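Local coordinates for protein succinylglutamate desuccinylase/aspartoacylase (Shewanella frigidimarina, PDB 3LWU) that binds zinc and probably works as a hydrolase of the succinylglutamate desuccinylase/aspartoacylase family, at residues S26-G31 against V41-F46; M47-S52 against G82-G87; L357-V362 against V381-F386; C203-I208 against T219-N224; D130-Y135 against T242-S247. One frame throughout, in Å; residues are numbered along the deposited sequence.

Contact 1 of 5, residues S26-G31 against V41-F46; sequences SSVQVG and VPIYSF
Val41, Ile43 and Ser26 lose the most surface where the two arms of an N-terminal beta hairpin meet. The arms are strands 24-32 and 38-46, and they run antiparallel. Ser26 and Ile43 form a hydrogen-bonded pair. Ser26 N reaches Ile43 O at 2.7 Å, and Ile43 N returns a bond to Ser26 O at 2.9 Å. Val28 and Val41 make the second hydrogen-bonded pair, each amide bonding to the carbonyl oxygen of the other residue. Ser27 and Pro42 form the non-hydrogen-bonded pair between them. There Ser27 CA sends a CA-H...O contact to Val41 O at 3.3 Å.

Ser26, Val28, Val41 and Ile43 put their side chains on one face of the hairpin. Ile43 has CG1 anti to its carbonyl carbon (chi1 -57°), which carries this branch to Val28 CG2 at 3.9 Å. Its CB lies against Ser26 OG. The Val41 side chain lies roughly perpendicular to that of Val30, with CG2 meeting Val30 CG1 at 3.8 Å. Helix 170-182 packs on Ile43 through Met181 and on Val30 through Leu174. Strand 89-92 continues the sheet beside strand 38-46. Tyr44 OH is hydrogen-bonded to Ile343 O and Tyr346 N of a second subunit. At the Ser26 end the edge is wet: one water lies 2.7 Å from Ser26 OG and gives a weak bond to Ile43 O at 3.3 Å.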
# COMPACT_ATOMS: atom_id res chain seq x y z
N SER A 26 29.40 3.54 -15.34
CA SER A 26 29.70 3.86 -13.95
C SER A 26 28.41 3.80 -13.16
O SER A 26 27.39 3.30 -13.67
CB SER A 26 30.37 5.24 -13.82
OG SER A 26 29.57 6.21 -14.45
N SER A 27 28.45 4.28 -11.91
CA SER A 27 27.22 4.34 -11.14
C SER A 27 27.22 5.48 -10.14
O SER A 27 28.26 5.97 -9.78
CB SER A 27 26.93 2.98 -10.50
OG SER A 27 27.68 2.76 -9.35
N VAL A 28 26.04 5.96 -9.78
CA VAL A 28 25.89 7.09 -8.89
C VAL A 28 24.97 6.71 -7.74
O VAL A 28 23.89 6.11 -7.97
CB VAL A 28 25.29 8.29 -9.61
CG1 VAL A 28 24.92 9.36 -8.62
CG2 VAL A 28 26.33 8.86 -10.58
N GLN A 29 25.37 7.05 -6.52
CA GLN A 29 24.56 6.76 -5.35
C GLN A 29 23.56 7.88 -5.08
O GLN A 29 23.96 9.02 -4.92
CB GLN A 29 25.42 6.49 -4.13
CG GLN A 29 24.57 5.89 -2.97
CD GLN A 29 25.40 5.46 -1.74
OE1 GLN A 29 26.51 4.99 -1.87
NE2 GLN A 29 24.84 5.64 -0.57
N VAL A 30 22.28 7.54 -5.01
CA VAL A 30 21.21 8.52 -4.91
C VAL A 30 20.48 8.52 -3.58
O VAL A 30 19.64 9.39 -3.35
CB VAL A 30 20.22 8.40 -6.07
CG1 VAL A 30 20.98 8.69 -7.43
CG2 VAL A 30 19.45 7.03 -6.12
N GLY A 31 20.81 7.55 -2.70
CA GLY A 31 20.18 7.40 -1.41
C GLY A 31 20.63 6.10 -0.76
O GLY A 31 21.55 5.45 -1.24
N VAL A 41 22.14 4.25 -9.33
CA VAL A 41 21.69 4.41 -10.70
C VAL A 41 22.88 4.13 -11.60
O VAL A 41 23.94 4.69 -11.38
CB VAL A 41 21.20 5.83 -10.95
CG1 VAL A 41 20.87 6.06 -12.42
CG2 VAL A 41 19.99 6.12 -10.03
N PRO A 42 22.70 3.27 -12.63
CA PRO A 42 23.76 2.98 -13.58
C PRO A 42 23.85 4.11 -14.62
O PRO A 42 22.83 4.61 -15.06
CB PRO A 42 23.31 1.68 -14.23
CG PRO A 42 21.83 1.66 -14.10
CD PRO A 42 21.50 2.45 -12.87
N ILE A 43 25.06 4.52 -14.95
CA ILE A 43 25.35 5.59 -15.87
C ILE A 43 26.23 5.02 -17.00
O ILE A 43 27.22 4.32 -16.75
CB ILE A 43 26.05 6.79 -15.14
CG1 ILE A 43 25.18 7.31 -13.95
CG2 ILE A 43 26.39 7.93 -16.09
CD1 ILE A 43 23.87 7.94 -14.34
N TYR A 44 25.83 5.33 -18.24
CA TYR A 44 26.52 4.94 -19.44
C TYR A 44 26.87 6.22 -20.16
O TYR A 44 26.03 7.11 -20.31
CB TYR A 44 25.61 4.09 -20.35
CG TYR A 44 25.21 2.78 -19.73
CD1 TYR A 44 26.07 1.70 -19.73
CD2 TYR A 44 23.98 2.62 -19.11
CE1 TYR A 44 25.71 0.46 -19.14
CE2 TYR A 44 23.61 1.39 -18.50
CZ TYR A 44 24.49 0.32 -18.54
OH TYR A 44 24.14 -0.90 -18.00
N SER A 45 28.11 6.31 -20.60
CA SER A 45 28.58 7.50 -21.27
C SER A 45 29.22 7.16 -22.62
O SER A 45 30.13 6.35 -22.68
CB SER A 45 29.57 8.23 -20.36
OG SER A 45 30.17 9.29 -21.07
N PHE A 46 28.70 7.75 -23.71
CA PHE A 46 29.36 7.68 -25.00
C PHE A 46 30.11 8.98 -25.18
O PHE A 46 29.51 10.04 -25.34
CB PHE A 46 28.34 7.50 -26.15
CG PHE A 46 27.71 6.10 -26.23
CD1 PHE A 46 26.67 5.75 -25.43
CD2 PHE A 46 28.17 5.17 -27.14
CE1 PHE A 46 26.13 4.47 -25.50
CE2 PHE A 46 27.62 3.93 -27.24
CZ PHE A 46 26.60 3.57 -26.41
O HOH W 1 29.80 6.40 -17.15

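Contact 2 of 5, residues M47-S52 against G82-G87; sequences MGSENS and GYQVLG
Ser49 meets Val85 through two donors that share one acceptor. Ser49 N gives a bond to Val85 O at 3.1 Å, and Ser49 OG gives another to the same oxygen at 3.2 Å. The amide is tilted 19° from the carbonyl plane and the hydroxyl stands 36° out of it, so neither donor lies flat with the peptide group. A chi1 of 51° places OG between the backbone N and the carbonyl carbon of Ser49, and this turns the hydroxyl to Val85 O. One residue on, Glu50 N bonds to Leu86 O at 3.0 Å, in the carbonyl plane and on a lone pair. Successive amides of 47-52 thus use successive carbonyls of 82-87.

Gly48 brings the two backbones together, with its CA only 3.9 Å from Gly87 CA. Gly48 CA also makes a CA-H...O contact with Val85 O. Its amide N is bonded to Asp88 OD1. The extended Glu50 chain runs alongside Leu86 and brings OE2 to 3.9 Å from Leu86 CD2, while Ser49 OG meets the same methyl at 3.7 Å.

The two loops follow strand 38-46 and helix 68-80. Segment 82-87 is also held by backbone bonds of Gln84 to Ala292 and of Leu86 and Gly87 to Val290. Gln84 N also bonds to Glu293 OE2. Within this contact the Glu50 carboxylate packs on the Leu86 side chain without bonding to it. The join therefore rests on main-chain carbonyls that take amide and hydroxyl donors, not on charge pairing.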
# COMPACT_ATOMS: atom_id res chain seq x y z
N MSE A 47 31.43 8.92 -25.13
CA MSE A 47 32.26 10.13 -25.22
C MSE A 47 32.15 10.73 -26.58
O MSE A 47 32.28 10.01 -27.54
CB MSE A 47 33.72 9.77 -25.15
CG MSE A 47 34.32 9.79 -23.80
SE MSE A 47 36.24 9.49 -24.19
CE MSE A 47 36.31 8.19 -22.70
N GLY A 48 32.00 12.04 -26.67
CA GLY A 48 32.04 12.71 -27.95
C GLY A 48 33.48 12.89 -28.42
O GLY A 48 34.35 13.09 -27.61
N SER A 49 33.70 12.80 -29.73
CA SER A 49 35.03 13.00 -30.35
C SER A 49 35.35 14.46 -30.67
O SER A 49 36.48 14.76 -30.98
CB SER A 49 35.15 12.15 -31.64
OG SER A 49 34.05 12.36 -32.53
N GLU A 50 34.36 15.35 -30.58
CA GLU A 50 34.54 16.80 -30.83
C GLU A 50 34.16 17.59 -29.58
O GLU A 50 33.00 17.58 -29.17
CB GLU A 50 33.55 17.30 -31.88
CG GLU A 50 33.93 17.18 -33.33
CD GLU A 50 32.82 17.76 -34.25
OE1 GLU A 50 31.88 18.42 -33.74
OE2 GLU A 50 32.90 17.56 -35.49
N ASN A 51 35.09 18.34 -29.02
CA ASN A 51 34.74 19.22 -27.87
C ASN A 51 33.73 20.32 -28.32
O ASN A 51 33.02 20.94 -27.51
CB ASN A 51 36.02 19.79 -27.27
CG ASN A 51 37.23 18.85 -27.46
OD1 ASN A 51 37.09 17.63 -27.37
ND2 ASN A 51 38.39 19.42 -27.75
N SER A 52 33.64 20.49 -29.64
CA SER A 52 32.65 21.38 -30.28
C SER A 52 31.14 21.02 -30.04
O SER A 52 30.26 21.90 -30.00
CB SER A 52 32.93 21.48 -31.81
N GLY A 82 26.88 2.03 -33.63
CA GLY A 82 27.17 2.22 -35.06
C GLY A 82 27.15 3.65 -35.62
O GLY A 82 27.31 3.83 -36.82
N TYR A 83 26.93 4.66 -34.79
CA TYR A 83 26.97 6.05 -35.23
C TYR A 83 28.19 6.71 -34.62
O TYR A 83 28.67 6.29 -33.57
CB TYR A 83 25.69 6.80 -34.81
CG TYR A 83 24.48 6.35 -35.57
CD1 TYR A 83 24.27 6.77 -36.87
CD2 TYR A 83 23.54 5.49 -35.01
CE1 TYR A 83 23.17 6.36 -37.59
CE2 TYR A 83 22.43 5.05 -35.76
CZ TYR A 83 22.28 5.51 -37.04
OH TYR A 83 21.24 5.14 -37.82
N GLN A 84 28.73 7.72 -35.30
CA GLN A 84 29.84 8.47 -34.76
C GLN A 84 29.34 9.57 -33.82
O GLN A 84 28.67 10.53 -34.27
CB GLN A 84 30.67 9.06 -35.88
CG GLN A 84 31.79 9.94 -35.37
CD GLN A 84 32.79 10.22 -36.44
OE1 GLN A 84 32.55 11.00 -37.37
NE2 GLN A 84 33.95 9.58 -36.31
N VAL A 85 29.70 9.46 -32.54
CA VAL A 85 29.24 10.36 -31.52
C VAL A 85 30.19 11.56 -31.44
O VAL A 85 31.37 11.41 -31.14
CB VAL A 85 29.11 9.63 -30.15
CG1 VAL A 85 28.58 10.57 -29.08
CG2 VAL A 85 28.17 8.40 -30.26
N LEU A 86 29.67 12.73 -31.73
CA LEU A 86 30.46 13.96 -31.72
C LEU A 86 30.41 14.62 -30.35
O LEU A 86 31.44 15.12 -29.86
CB LEU A 86 29.99 14.93 -32.80
CG LEU A 86 30.03 14.40 -34.25
CD1 LEU A 86 29.45 15.46 -35.21
CD2 LEU A 86 31.45 13.99 -34.67
N GLY A 87 29.24 14.62 -29.72
CA GLY A 87 29.08 15.21 -28.41
C GLY A 87 28.81 14.17 -27.35
O GLY A 87 28.24 13.12 -27.65

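Contact 3 of 5, residues L357-V362 against V381-F386; sequences LPMDCV and VMTNVF
The flat groups that meet between Val362 and Met382 are peptide groups. Val362 N approaches Met382 O at 2.9 Å, in the carbonyl plane. In the return bond, Met382 N stands above the plane of the Val362 carbonyl. The two residues form an antiparallel hydrogen-bonded pair.

Next to this pair the contact is apolar. Cys361 has SG between its backbone N and carbonyl carbon (chi1 72°) and rests it against Val381 CB at 3.8 Å. Thr383 CG2 touches CG of selenomethionine Met359 at 3.9 Å. Val362 CG2 meets Val385 CG2 at 4.0 Å. Where the two segments diverge, a water bridges them. It gives a bond to Asp360 O and accepts one from Asn384 N at 2.8 Å.

Thr383 OG1 bonds to Asp309 O, and Asp360 OD1 accepts from Ala333 N. The contact pairs the start of strand 362-366 with strand 377-382. Strand 310-314 runs antiparallel on the other side of 377-382, Met382 leans on Tyr218 and Leu220 of strand 218-222, and Phe166 of a third subunit packs on Leu357, Met359 and Val381.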
# COMPACT_ATOMS: atom_id res chain seq x y z
N LEU A 357 -18.23 14.55 -24.14
CA LEU A 357 -17.71 15.90 -23.87
C LEU A 357 -18.38 16.90 -24.79
O LEU A 357 -18.78 16.54 -25.89
CB LEU A 357 -16.20 15.96 -24.08
CG LEU A 357 -15.42 15.06 -23.13
CD1 LEU A 357 -13.92 15.18 -23.31
CD2 LEU A 357 -15.83 15.33 -21.66
N PRO A 358 -18.48 18.16 -24.34
CA PRO A 358 -19.16 19.19 -25.17
C PRO A 358 -18.32 19.82 -26.31
O PRO A 358 -18.88 20.55 -27.13
CB PRO A 358 -19.57 20.26 -24.15
CG PRO A 358 -18.50 20.11 -23.03
CD PRO A 358 -18.24 18.61 -22.96
N MSE A 359 -17.02 19.56 -26.35
CA MSE A 359 -16.15 20.06 -27.43
C MSE A 359 -15.36 18.90 -28.07
O MSE A 359 -15.21 17.82 -27.46
CB MSE A 359 -15.20 21.12 -26.87
CG MSE A 359 -13.96 20.57 -26.12
SE MSE A 359 -14.36 19.75 -24.40
CE MSE A 359 -14.76 21.51 -23.57
N ASP A 360 -14.85 19.12 -29.27
CA ASP A 360 -13.96 18.15 -29.90
C ASP A 360 -12.66 18.07 -29.11
O ASP A 360 -12.17 19.06 -28.59
CB ASP A 360 -13.61 18.52 -31.35
CG ASP A 360 -14.82 18.56 -32.24
OD1 ASP A 360 -15.89 18.02 -31.88
OD2 ASP A 360 -14.70 19.18 -33.32
N CYS A 361 -12.09 16.88 -29.03
CA CYS A 361 -10.83 16.73 -28.34
C CYS A 361 -10.03 15.62 -28.94
O CYS A 361 -10.54 14.89 -29.78
CB CYS A 361 -11.07 16.50 -26.85
SG CYS A 361 -11.73 14.88 -26.39
N VAL A 362 -8.77 15.50 -28.52
CA VAL A 362 -7.97 14.29 -28.73
C VAL A 362 -7.65 13.72 -27.36
O VAL A 362 -6.82 14.28 -26.62
CB VAL A 362 -6.68 14.60 -29.54
CG1 VAL A 362 -5.80 13.38 -29.69
CG2 VAL A 362 -7.03 15.20 -30.93
N VAL A 381 -7.34 15.07 -21.99
CA VAL A 381 -7.66 15.28 -23.37
C VAL A 381 -7.11 16.65 -23.84
O VAL A 381 -7.09 17.62 -23.08
CB VAL A 381 -9.18 15.20 -23.61
CG1 VAL A 381 -9.78 13.87 -23.06
CG2 VAL A 381 -9.89 16.44 -23.04
N MSE A 382 -6.65 16.71 -25.07
CA MSE A 382 -6.21 17.95 -25.66
C MSE A 382 -7.40 18.59 -26.37
O MSE A 382 -8.19 17.89 -27.04
CB MSE A 382 -5.10 17.72 -26.68
CG MSE A 382 -3.83 17.17 -26.14
SE MSE A 382 -2.61 16.99 -27.62
CE MSE A 382 -0.97 16.75 -26.65
N THR A 383 -7.50 19.90 -26.24
CA THR A 383 -8.52 20.66 -26.95
C THR A 383 -7.79 21.75 -27.77
O THR A 383 -6.62 22.02 -27.54
CB THR A 383 -9.54 21.30 -25.95
OG1 THR A 383 -8.86 22.20 -25.07
CG2 THR A 383 -10.21 20.24 -25.09
N ASN A 384 -8.49 22.36 -28.72
CA ASN A 384 -7.89 23.39 -29.57
C ASN A 384 -6.57 22.88 -30.18
O ASN A 384 -5.53 23.55 -30.12
CB ASN A 384 -7.71 24.68 -28.76
CG ASN A 384 -9.05 25.27 -28.33
OD1 ASN A 384 -10.01 25.24 -29.08
ND2 ASN A 384 -9.12 25.80 -27.13
N VAL A 385 -6.63 21.68 -30.74
CA VAL A 385 -5.48 21.01 -31.32
C VAL A 385 -5.26 21.57 -32.72
O VAL A 385 -6.19 21.98 -33.38
CB VAL A 385 -5.71 19.48 -31.38
CG1 VAL A 385 -4.54 18.75 -32.00
CG2 VAL A 385 -5.94 18.93 -29.98
N PHE A 386 -4.01 21.62 -33.15
CA PHE A 386 -3.63 22.08 -34.48
C PHE A 386 -2.40 21.32 -35.00
O PHE A 386 -1.61 20.81 -34.21
CB PHE A 386 -3.32 23.59 -34.44
CG PHE A 386 -2.42 24.00 -33.30
CD1 PHE A 386 -1.04 23.90 -33.42
CD2 PHE A 386 -2.95 24.51 -32.13
CE1 PHE A 386 -0.21 24.29 -32.37
CE2 PHE A 386 -2.13 24.92 -31.08
CZ PHE A 386 -0.75 24.79 -31.20
O HOH W 2 -11.14 21.42 -29.05

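Contact 4 of 5, residues C203-I208 against T219-N224; sequences CPEYDI and TLIIPN
Cys203 and Ile222 are joined in the first shell by backbone bonds. Cys203 N reaches Leu220 O at 2.9 Å. Ile222 N bonds to Cys203 O at 3.0 Å, and Glu205 N to Ile222 O at 2.9 Å. This alternation is that of parallel strands. CA-H...O contacts of Ile221 and Pro204 fill in between.

Ile221 carries most of the side-chain packing. Its CG1 meets Ile208 CD1 at 3.6 Å, and its CG2, anti to the backbone N, presses on Glu205 CA at 3.6 Å. Cys203 CB rests on Thr219 CG2. One water donates to both Ile221 O and Glu205 OE1, which ties the glutamate end back to the strand.

After Pro204 the chain turns into a short 3-10 segment. Asp207 N bonds to Pro204 O there, and the turn brings Ile208 back over Ile221. Tyr206 OH is held by Val256 O, and its ring meets Trp239 edge-to-face. Asp231 and Phe235 of helix 230-247 touch Ile222. The Leu220 side chain is about 12 Å from the zinc ion. The parallel pairing of strands 196-204 and 218-222 lies in the catalytic domain, consistent with the alpha/beta fold of M14-type zinc hydrolases.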
# COMPACT_ATOMS: atom_id res chain seq x y z
N CYS A 203 7.04 20.13 -24.50
CA CYS A 203 8.06 20.93 -25.21
C CYS A 203 7.91 22.39 -24.85
O CYS A 203 6.86 22.96 -25.07
CB CYS A 203 7.85 20.77 -26.70
SG CYS A 203 9.05 21.54 -27.79
N PRO A 204 8.96 23.02 -24.31
CA PRO A 204 8.78 24.46 -24.11
C PRO A 204 8.54 25.27 -25.39
O PRO A 204 8.98 24.91 -26.49
CB PRO A 204 10.10 24.89 -23.46
CG PRO A 204 11.05 23.79 -23.71
CD PRO A 204 10.25 22.55 -23.78
N GLU A 205 7.81 26.37 -25.20
CA GLU A 205 7.38 27.26 -26.26
C GLU A 205 8.55 27.65 -27.16
O GLU A 205 8.43 27.61 -28.40
CB GLU A 205 6.77 28.53 -25.62
CG GLU A 205 5.42 29.08 -26.19
CD GLU A 205 4.56 29.82 -25.10
OE1 GLU A 205 3.82 29.19 -24.27
OE2 GLU A 205 4.66 31.06 -25.09
N TYR A 206 9.68 28.02 -26.54
CA TYR A 206 10.83 28.49 -27.30
C TYR A 206 11.44 27.44 -28.22
O TYR A 206 12.22 27.79 -29.08
CB TYR A 206 11.92 29.11 -26.40
CG TYR A 206 12.73 28.10 -25.59
CD1 TYR A 206 13.86 27.45 -26.14
CD2 TYR A 206 12.38 27.80 -24.26
CE1 TYR A 206 14.60 26.49 -25.35
CE2 TYR A 206 13.11 26.90 -23.48
CZ TYR A 206 14.21 26.24 -24.01
OH TYR A 206 14.88 25.33 -23.20
N ASP A 207 11.09 26.18 -28.04
CA ASP A 207 11.76 25.08 -28.74
C ASP A 207 10.78 24.22 -29.51
O ASP A 207 11.04 23.06 -29.78
CB ASP A 207 12.51 24.22 -27.72
CG ASP A 207 13.88 23.79 -28.22
OD1 ASP A 207 14.22 23.95 -29.44
OD2 ASP A 207 14.65 23.29 -27.37
N ILE A 208 9.66 24.81 -29.91
CA ILE A 208 8.61 24.07 -30.58
C ILE A 208 9.13 23.45 -31.88
O ILE A 208 8.72 22.36 -32.27
CB ILE A 208 7.36 24.98 -30.81
CG1 ILE A 208 6.15 24.12 -31.20
CG2 ILE A 208 7.63 26.09 -31.84
CD1 ILE A 208 5.85 22.92 -30.18
N THR A 219 2.20 16.93 -29.14
CA THR A 219 3.06 17.77 -28.33
C THR A 219 2.26 18.82 -27.52
O THR A 219 1.42 19.53 -28.06
CB THR A 219 4.03 18.56 -29.23
OG1 THR A 219 4.83 17.64 -29.97
CG2 THR A 219 4.93 19.49 -28.41
N LEU A 220 2.58 18.91 -26.24
CA LEU A 220 2.08 19.96 -25.36
C LEU A 220 3.12 21.08 -25.28
O LEU A 220 4.28 20.84 -24.93
CB LEU A 220 1.83 19.40 -23.97
CG LEU A 220 0.69 18.38 -23.98
CD1 LEU A 220 0.83 17.35 -22.88
CD2 LEU A 220 -0.62 19.09 -23.92
N ILE A 221 2.71 22.29 -25.60
CA ILE A 221 3.61 23.43 -25.63
C ILE A 221 3.51 24.08 -24.29
O ILE A 221 2.47 24.60 -23.94
CB ILE A 221 3.21 24.45 -26.73
CG1 ILE A 221 3.08 23.72 -28.08
CG2 ILE A 221 4.23 25.54 -26.81
CD1 ILE A 221 2.56 24.58 -29.23
N ILE A 222 4.59 24.05 -23.52
CA ILE A 222 4.57 24.54 -22.15
C ILE A 222 5.25 25.94 -22.03
O ILE A 222 6.15 26.27 -22.79
CB ILE A 222 5.16 23.51 -21.17
CG1 ILE A 222 6.67 23.35 -21.33
CG2 ILE A 222 4.49 22.13 -21.39
CD1 ILE A 222 7.27 22.29 -20.38
N PRO A 223 4.77 26.77 -21.10
CA PRO A 223 5.37 28.08 -20.88
C PRO A 223 6.62 28.02 -19.98
O PRO A 223 7.07 26.93 -19.59
CB PRO A 223 4.25 28.85 -20.17
CG PRO A 223 3.60 27.80 -19.32
CD PRO A 223 3.66 26.52 -20.14
N ASN A 224 7.14 29.20 -19.67
CA ASN A 224 8.29 29.40 -18.80
C ASN A 224 7.85 29.43 -17.35
O ASN A 224 7.53 30.49 -16.82
CB ASN A 224 8.94 30.75 -19.13
CG ASN A 224 10.22 30.97 -18.35
OD1 ASN A 224 10.68 30.06 -17.62
ND2 ASN A 224 10.82 32.16 -18.51
O HOH W 3 2.01 26.95 -23.29

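Contact 5 of 5, residues D130-Y135 against T242-S247; sequences DIQNWY and TEYATS
Tyr244 is the main bump in this helix-helix packing, and it fills the hollow formed by Ile131, Gln132 and Tyr135. The start of helix 131-138 crosses the 242-247 part of helix 230-247 here. Their short axes come within 10.5 Å and stand 69° apart. This wide spacing is filled by the two tyrosine rings.

Tyr244 has CG anti to the backbone N (chi1 -175°), which extends its ring from the helix towards the first turn of the other. The ring turns its edge to the face of Tyr135, giving a T-shaped pair. The planes are 76° apart and the ring centroids 5.3 Å. Tyr244 CE2 comes to 3.5 Å from Tyr135 CD2. Over one face of the Tyr244 ring lies Gln132 CA, at 3.9 Å from CZ, so the main chain of the first turn forms part of the hollow. The Gln132 side chain adds to it, with CB near Tyr244 OH. At the base of the tyrosine, Ile131 CG1 packs on Tyr244 CB at 3.9 Å, the two side chains running antiparallel past one another.

Asp130 is the N-cap of helix 131-138, with a weak bond from Asn133 N to its OD1. Leu241, one turn before Ala245, touches both Ile131 and Tyr135. Tyr150 of helix 143-160 packs on Ile131, and Arg250 on Tyr135. The Tyr135 ring also reaches the next residue after Tyr244: Ala245 CB touches Tyr135 CE1 at 3.8 Å.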
# COMPACT_ATOMS: atom_id res chain seq x y z
N ASP A 130 19.17 35.34 -8.64
CA ASP A 130 19.00 36.78 -8.75
C ASP A 130 19.65 37.17 -10.07
O ASP A 130 20.88 37.34 -10.17
CB ASP A 130 19.64 37.50 -7.57
CG ASP A 130 19.57 39.02 -7.71
OD1 ASP A 130 19.12 39.58 -8.75
OD2 ASP A 130 20.00 39.66 -6.74
N ILE A 131 18.80 37.30 -11.08
CA ILE A 131 19.28 37.29 -12.45
C ILE A 131 19.90 38.62 -12.83
O ILE A 131 20.91 38.63 -13.51
CB ILE A 131 18.17 36.88 -13.47
CG1 ILE A 131 18.78 36.73 -14.87
CG2 ILE A 131 17.02 37.90 -13.48
CD1 ILE A 131 19.96 35.75 -14.92
N GLN A 132 19.32 39.72 -12.35
CA GLN A 132 19.86 41.07 -12.58
C GLN A 132 21.29 41.16 -12.03
O GLN A 132 22.19 41.67 -12.67
CB GLN A 132 19.02 42.17 -11.91
CG GLN A 132 17.47 42.06 -12.02
CD GLN A 132 16.74 42.96 -11.00
OE1 GLN A 132 16.32 42.50 -9.93
NE2 GLN A 132 16.60 44.25 -11.34
N ASN A 133 21.47 40.64 -10.82
CA ASN A 133 22.75 40.69 -10.14
C ASN A 133 23.80 39.78 -10.78
O ASN A 133 24.94 40.20 -11.02
CB ASN A 133 22.57 40.29 -8.67
CG ASN A 133 23.79 40.61 -7.84
OD1 ASN A 133 23.94 41.74 -7.38
ND2 ASN A 133 24.68 39.63 -7.67
N TRP A 134 23.40 38.53 -11.04
CA TRP A 134 24.32 37.55 -11.59
C TRP A 134 24.85 38.04 -12.93
O TRP A 134 26.08 37.98 -13.20
CB TRP A 134 23.68 36.13 -11.72
CG TRP A 134 24.73 35.10 -12.07
CD1 TRP A 134 25.45 34.33 -11.19
CD2 TRP A 134 25.24 34.79 -13.38
NE1 TRP A 134 26.35 33.54 -11.88
CE2 TRP A 134 26.24 33.81 -13.22
CE3 TRP A 134 24.93 35.23 -14.68
CZ2 TRP A 134 26.95 33.29 -14.30
CZ3 TRP A 134 25.63 34.70 -15.75
CH2 TRP A 134 26.63 33.75 -15.55
N TYR A 135 23.93 38.56 -13.75
CA TYR A 135 24.23 39.07 -15.10
C TYR A 135 25.16 40.28 -15.06
O TYR A 135 26.05 40.39 -15.90
CB TYR A 135 22.93 39.43 -15.86
CG TYR A 135 23.14 39.96 -17.29
CD1 TYR A 135 23.19 39.08 -18.38
CD2 TYR A 135 23.25 41.33 -17.55
CE1 TYR A 135 23.37 39.54 -19.69
CE2 TYR A 135 23.43 41.81 -18.87
CZ TYR A 135 23.49 40.90 -19.93
OH TYR A 135 23.65 41.34 -21.22
N THR A 242 18.14 34.24 -20.73
CA THR A 242 17.98 34.72 -22.10
C THR A 242 16.99 35.91 -22.22
O THR A 242 17.32 36.91 -22.86
CB THR A 242 17.52 33.59 -23.04
OG1 THR A 242 18.37 32.44 -22.90
CG2 THR A 242 17.53 34.07 -24.50
N GLU A 243 15.79 35.78 -21.65
CA GLU A 243 14.81 36.88 -21.66
C GLU A 243 15.43 38.10 -21.00
O GLU A 243 15.32 39.23 -21.53
CB GLU A 243 13.49 36.51 -20.97
CG GLU A 243 12.63 35.52 -21.76
CD GLU A 243 11.56 34.83 -20.91
OE1 GLU A 243 11.17 35.40 -19.86
OE2 GLU A 243 11.12 33.71 -21.27
N TYR A 244 16.12 37.89 -19.87
CA TYR A 244 16.78 39.03 -19.24
C TYR A 244 17.84 39.64 -20.16
O TYR A 244 17.80 40.85 -20.39
CB TYR A 244 17.38 38.74 -17.86
CG TYR A 244 17.94 40.02 -17.24
CD1 TYR A 244 17.10 40.96 -16.63
CD2 TYR A 244 19.31 40.29 -17.29
CE1 TYR A 244 17.61 42.17 -16.09
CE2 TYR A 244 19.83 41.46 -16.75
CZ TYR A 244 18.98 42.40 -16.15
OH TYR A 244 19.54 43.55 -15.63
N ALA A 245 18.76 38.85 -20.68
CA ALA A 245 19.80 39.40 -21.58
C ALA A 245 19.20 40.18 -22.75
O ALA A 245 19.64 41.30 -23.05
CB ALA A 245 20.73 38.33 -22.08
N THR A 246 18.18 39.61 -23.40
CA THR A 246 17.41 40.29 -24.46
C THR A 246 16.87 41.67 -24.00
O THR A 246 16.86 42.61 -24.79
CB THR A 246 16.25 39.40 -25.02
OG1 THR A 246 16.80 38.28 -25.73
CG2 THR A 246 15.34 40.18 -25.97
N SER A 247 16.47 41.79 -22.73
CA SER A 247 16.03 43.09 -22.18
C SER A 247 17.17 44.09 -21.99
O SER A 247 16.93 45.28 -21.76
CB SER A 247 15.23 42.91 -20.88
OG SER A 247 16.07 42.74 -19.75

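How the contacts relate
Contacts 3 and 4 are mostly buried, while contacts 1, 2 and 5 are partly exposed. Backbone bonding dominates contacts 1 to 4: antiparallel pairing in 1 and 3, parallel pairing in 4, and loop to loop in 2. Contact 5 joins helices mainly by side-chain packing. Contacts 1 and 2 adjoin along the chain, where Phe46 O packs on Val85 CG1. Contacts 3 and 4 meet where Phe386 CZ touches Ile221 CD1 at 3.9 Å. Asn224 of contact 4 makes a weak hydrogen bond to Glu243 of contact 5, between the loop after strand 218-222 and helix 230-247. Contacts 1 and 3 lie on opposite sides of the chain's centre, with centres about 41 Å apart.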